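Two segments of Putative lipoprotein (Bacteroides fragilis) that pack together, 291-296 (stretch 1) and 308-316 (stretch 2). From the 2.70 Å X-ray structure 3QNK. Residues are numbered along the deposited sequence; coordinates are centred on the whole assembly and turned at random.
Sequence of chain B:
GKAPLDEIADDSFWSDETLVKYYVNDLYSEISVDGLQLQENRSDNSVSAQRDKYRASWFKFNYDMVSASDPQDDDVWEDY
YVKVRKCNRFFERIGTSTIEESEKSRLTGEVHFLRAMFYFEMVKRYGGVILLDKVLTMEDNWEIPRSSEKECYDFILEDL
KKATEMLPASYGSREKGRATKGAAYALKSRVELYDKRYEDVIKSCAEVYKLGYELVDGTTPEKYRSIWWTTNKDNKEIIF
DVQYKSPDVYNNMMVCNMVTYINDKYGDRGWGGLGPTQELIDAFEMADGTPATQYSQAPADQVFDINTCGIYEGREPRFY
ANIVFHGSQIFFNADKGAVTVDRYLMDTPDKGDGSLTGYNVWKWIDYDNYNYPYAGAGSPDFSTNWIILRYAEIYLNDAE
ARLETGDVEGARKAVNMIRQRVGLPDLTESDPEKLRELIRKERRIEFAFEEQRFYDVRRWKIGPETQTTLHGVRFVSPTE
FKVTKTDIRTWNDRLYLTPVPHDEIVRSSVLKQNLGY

Stretch 1 (291-296) PATQYS
Stretch 2 (308-316) TCGIYEGRE

Stretches 291-296 and 308-316 are both irregular, and their contact buries 236 Å², summed over both sides. Ala292 CA lies 7.7 Å from Arg315 CA and Thr293 CA 7.1 Å from Ile311 CA. Stretch 1 is largely extended from Pro291 to Gln294 (phi/psi -78/167 at Ala292, -64/138 at Thr293), whereas stretch 2 folds into a type I turn from Gly310 to Glu313, closed by Glu313 N donating to Gly310 O (2.7 Å). Gly314, at phi/psi 66/18, adopts a positive phi that favours glycine.

Apolar packing centres on Tyr295 (chi1 m, chi2 87°), whose CA-to-CB bond points toward stretch 2. The residue is buried and has the largest area covered by the other stretch (85 Å²), its broad ring giving Ile311 CD1 a flat face to pack on. Ile311 (chi1 t, chi2 145°) sets its CD1 over one ring face, 3.7 Å from the Tyr295 ring centroid and 19° off the normal, a CH-pi contact. Cys309, with chi1 p, approaches the same ring obliquely, its SG 5.1 Å from the centroid and 3.2 Å from Tyr295 OH.

The second patch is a guanidinium contact: Ala292 CB lies over one face of the Arg315 group, 3.4 Å from CZ, the methyl packing against the flat guanidinium face. Arg315 (m, m, t, 112°) starts sideways, but its end comes nearer.

No clear hydrogen bond crosses the interface. Within the stretches, Arg315 NH2 donates weakly to Ile311 O (2.8 Å), tying the guanidinium to the turn, and Gln294 NE2 donates to Ala292 O (2.9 Å).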

ATOM      1  N   PRO B 291      37.751  25.752  10.103  1.00 52.74           N
ATOM      2  CA  PRO B 291      37.330  24.357  10.271  1.00 50.55           C
ATOM      3  C   PRO B 291      37.542  23.908  11.717  1.00 56.11           C
ATOM      4  O   PRO B 291      38.456  24.376  12.419  1.00 57.27           O
ATOM      5  CB  PRO B 291      38.214  23.578   9.304  1.00 50.87           C
ATOM      6  CG  PRO B 291      39.102  24.562   8.669  1.00 55.85           C
ATOM      7  CD  PRO B 291      39.080  25.813   9.472  1.00 53.42           C
ATOM      8  N   ALA B 292      36.649  23.034  12.173  1.00 50.63           N
ATOM      9  CA  ALA B 292      36.673  22.433  13.501  1.00 48.87           C
ATOM     10  C   ALA B 292      37.722  21.300  13.526  1.00 56.91           C
ATOM     11  O   ALA B 292      38.190  20.845  12.453  1.00 56.74           O
ATOM     12  CB  ALA B 292      35.281  21.886  13.814  1.00 47.51           C
ATOM     13  N   THR B 293      38.077  20.805  14.737  1.00 53.30           N
ATOM     14  CA  THR B 293      38.938  19.621  14.798  1.00 51.89           C
ATOM     15  C   THR B 293      38.137  18.451  14.166  1.00 54.81           C
ATOM     16  O   THR B 293      36.907  18.350  14.361  1.00 54.34           O
ATOM     17  CB  THR B 293      39.400  19.353  16.236  1.00 55.53           C
ATOM     18  OG1 THR B 293      40.173  20.463  16.681  1.00 53.08           O
ATOM     19  CG2 THR B 293      40.266  18.103  16.357  1.00 49.84           C
ATOM     20  N   GLN B 294      38.817  17.628  13.347  1.00 50.32           N
ATOM     21  CA  GLN B 294      38.184  16.478  12.683  1.00 47.47           C
ATOM     22  C   GLN B 294      38.421  15.260  13.535  1.00 51.56           C
ATOM     23  O   GLN B 294      39.568  14.999  13.915  1.00 52.23           O
ATOM     24  CB  GLN B 294      38.730  16.273  11.258  1.00 47.38           C
ATOM     25  CG  GLN B 294      38.711  17.492  10.340  1.00 29.56           C
ATOM     26  CD  GLN B 294      37.334  17.945  10.008  1.00 54.92           C
ATOM     27  OE1 GLN B 294      36.696  17.422   9.105  1.00 56.79           O
ATOM     28  NE2 GLN B 294      36.847  18.937  10.733  1.00 57.38           N
ATOM     29  N   TYR B 295      37.351  14.501  13.845  1.00 46.78           N
ATOM     30  CA  TYR B 295      37.487  13.330  14.714  1.00 44.48           C
ATOM     31  C   TYR B 295      37.228  12.009  14.026  1.00 48.39           C
ATOM     32  O   TYR B 295      37.623  10.997  14.579  1.00 49.07           O
ATOM     33  CB  TYR B 295      36.551  13.459  15.914  1.00 43.53           C
ATOM     34  CG  TYR B 295      36.936  14.594  16.832  1.00 45.35           C
ATOM     35  CD1 TYR B 295      36.473  15.885  16.607  1.00 47.26           C
ATOM     36  CD2 TYR B 295      37.759  14.376  17.938  1.00 46.19           C
ATOM     37  CE1 TYR B 295      36.829  16.939  17.447  1.00 49.39           C
ATOM     38  CE2 TYR B 295      38.108  15.417  18.792  1.00 47.19           C
ATOM     39  CZ  TYR B 295      37.651  16.699  18.535  1.00 57.10           C
ATOM     40  OH  TYR B 295      37.997  17.732  19.367  1.00 62.32           O
ATOM     41  N   SER B 296      36.573  11.984  12.846  1.00 44.25           N
ATOM     42  CA  SER B 296      36.189  10.727  12.190  1.00 43.04           C
ATOM     43  C   SER B 296      37.311   9.763  11.990  1.00 50.21           C
ATOM     44  O   SER B 296      37.080   8.564  12.147  1.00 52.79           O
ATOM     45  CB  SER B 296      35.525  10.983  10.846  1.00 44.09           C
ATOM     46  OG  SER B 296      34.292  11.649  11.055  1.00 53.91           O
ATOM     47  N   THR B 308      38.582  19.450  27.409  1.00 61.47           N
ATOM     48  CA  THR B 308      39.958  19.818  27.024  1.00 61.82           C
ATOM     49  C   THR B 308      39.945  20.112  25.521  1.00 66.47           C
ATOM     50  O   THR B 308      40.251  21.238  25.115  1.00 66.76           O
ATOM     51  CB  THR B 308      41.008  18.831  27.491  1.00 69.16           C
ATOM     52  OG1 THR B 308      40.956  17.676  26.683  1.00 84.94           O
ATOM     53  CG2 THR B 308      40.847  18.466  28.954  1.00 67.33           C
ATOM     54  N   CYS B 309      39.462  19.164  24.711  1.00 63.98           N
ATOM     55  CA  CYS B 309      39.199  19.406  23.288  1.00 62.78           C
ATOM     56  C   CYS B 309      37.864  20.176  23.267  1.00 64.82           C
ATOM     57  O   CYS B 309      37.129  20.127  24.270  1.00 68.62           O
ATOM     58  CB  CYS B 309      39.148  18.080  22.520  1.00 62.77           C
ATOM     59  SG  CYS B 309      37.529  17.250  22.515  1.00 66.05           S
ATOM     60  N   GLY B 310      37.544  20.916  22.237  1.00 55.73           N
ATOM     61  CA  GLY B 310      36.281  21.655  22.354  1.00 55.22           C
ATOM     62  C   GLY B 310      35.233  21.186  21.388  1.00 60.05           C
ATOM     63  O   GLY B 310      34.550  22.015  20.764  1.00 61.26           O
ATOM     64  N   ILE B 311      35.134  19.845  21.242  1.00 54.28           N
ATOM     65  CA  ILE B 311      34.321  19.172  20.236  1.00 52.27           C
ATOM     66  C   ILE B 311      32.974  19.885  20.004  1.00 55.10           C
ATOM     67  O   ILE B 311      32.685  20.213  18.847  1.00 55.85           O
ATOM     68  CB  ILE B 311      34.167  17.645  20.464  1.00 54.56           C
ATOM     69  CG1 ILE B 311      33.400  16.999  19.308  1.00 52.82           C
ATOM     70  CG2 ILE B 311      33.576  17.300  21.837  1.00 57.27           C
ATOM     71  CD1 ILE B 311      33.786  15.689  18.913  1.00 51.63           C
ATOM     72  N   TYR B 312      32.227  20.221  21.070  1.00 48.91           N
ATOM     73  CA  TYR B 312      30.908  20.845  20.904  1.00 48.12           C
ATOM     74  C   TYR B 312      30.882  22.336  21.266  1.00 55.43           C
ATOM     75  O   TYR B 312      29.802  22.914  21.324  1.00 56.98           O
ATOM     76  CB  TYR B 312      29.836  20.075  21.709  1.00 48.72           C
ATOM     77  CG  TYR B 312      29.847  18.582  21.440  1.00 49.25           C
ATOM     78  CD1 TYR B 312      29.888  18.085  20.136  1.00 49.25           C
ATOM     79  CD2 TYR B 312      29.797  17.665  22.484  1.00 50.78           C
ATOM     80  CE1 TYR B 312      29.884  16.719  19.885  1.00 49.53           C
ATOM     81  CE2 TYR B 312      29.826  16.291  22.244  1.00 51.00           C
ATOM     82  CZ  TYR B 312      29.874  15.824  20.941  1.00 53.12           C
ATOM     83  OH  TYR B 312      29.871  14.478  20.678  1.00 49.66           O
ATOM     84  N   GLU B 313      32.065  22.963  21.459  1.00 51.16           N
ATOM     85  CA  GLU B 313      32.256  24.371  21.764  1.00 49.74           C
ATOM     86  C   GLU B 313      32.611  25.177  20.500  1.00 52.43           C
ATOM     87  O   GLU B 313      33.286  24.684  19.603  1.00 53.45           O
ATOM     88  CB  GLU B 313      33.393  24.506  22.811  1.00 51.78           C
ATOM     89  CG  GLU B 313      32.997  24.245  24.267  1.00 62.19           C
ATOM     90  CD  GLU B 313      34.076  23.770  25.232  1.00 99.84           C
ATOM     91  OE1 GLU B 313      35.269  24.076  24.995  1.00 98.63           O
ATOM     92  OE2 GLU B 313      33.726  23.103  26.238  1.00101.96           O
ATOM     93  N   GLY B 314      32.152  26.411  20.465  1.00 49.88           N
ATOM     94  CA  GLY B 314      32.465  27.431  19.461  1.00 49.61           C
ATOM     95  C   GLY B 314      32.030  27.253  18.027  1.00 53.83           C
ATOM     96  O   GLY B 314      32.539  27.957  17.142  1.00 53.21           O
ATOM     97  N   ARG B 315      31.055  26.359  17.798  1.00 50.81           N
ATOM     98  CA  ARG B 315      30.541  26.053  16.460  1.00 50.02           C
ATOM     99  C   ARG B 315      29.605  27.127  15.937  1.00 55.89           C
ATOM    100  O   ARG B 315      29.121  27.964  16.711  1.00 56.17           O
ATOM    101  CB  ARG B 315      29.802  24.707  16.485  1.00 49.06           C
ATOM    102  CG  ARG B 315      30.662  23.487  16.780  1.00 48.74           C
ATOM    103  CD  ARG B 315      31.839  23.259  15.840  1.00 49.08           C
ATOM    104  NE  ARG B 315      32.529  22.061  16.287  1.00 58.72           N
ATOM    105  CZ  ARG B 315      32.559  20.920  15.613  1.00 61.66           C
ATOM    106  NH1 ARG B 315      32.063  20.856  14.383  1.00 40.60           N
ATOM    107  NH2 ARG B 315      33.137  19.846  16.140  1.00 37.78           N
ATOM    108  N   GLU B 316      29.361  27.121  14.615  1.00 52.71           N
ATOM    109  CA  GLU B 316      28.437  28.069  13.976  1.00 52.76           C
ATOM    110  C   GLU B 316      26.953  27.718  14.367  1.00 58.34           C
ATOM    111  O   GLU B 316      26.691  26.558  14.705  1.00 58.03           O
ATOM    112  CB  GLU B 316      28.645  28.073  12.460  1.00 53.25           C
ATOM    113  CG  GLU B 316      28.347  26.741  11.793  1.00 63.32           C
ATOM    114  CD  GLU B 316      27.211  26.752  10.785  1.00 78.76           C
ATOM    115  OE1 GLU B 316      26.196  27.458  11.005  1.00 54.83           O
ATOM    116  OE2 GLU B 316      27.337  26.023   9.774  1.00 71.47           O
TER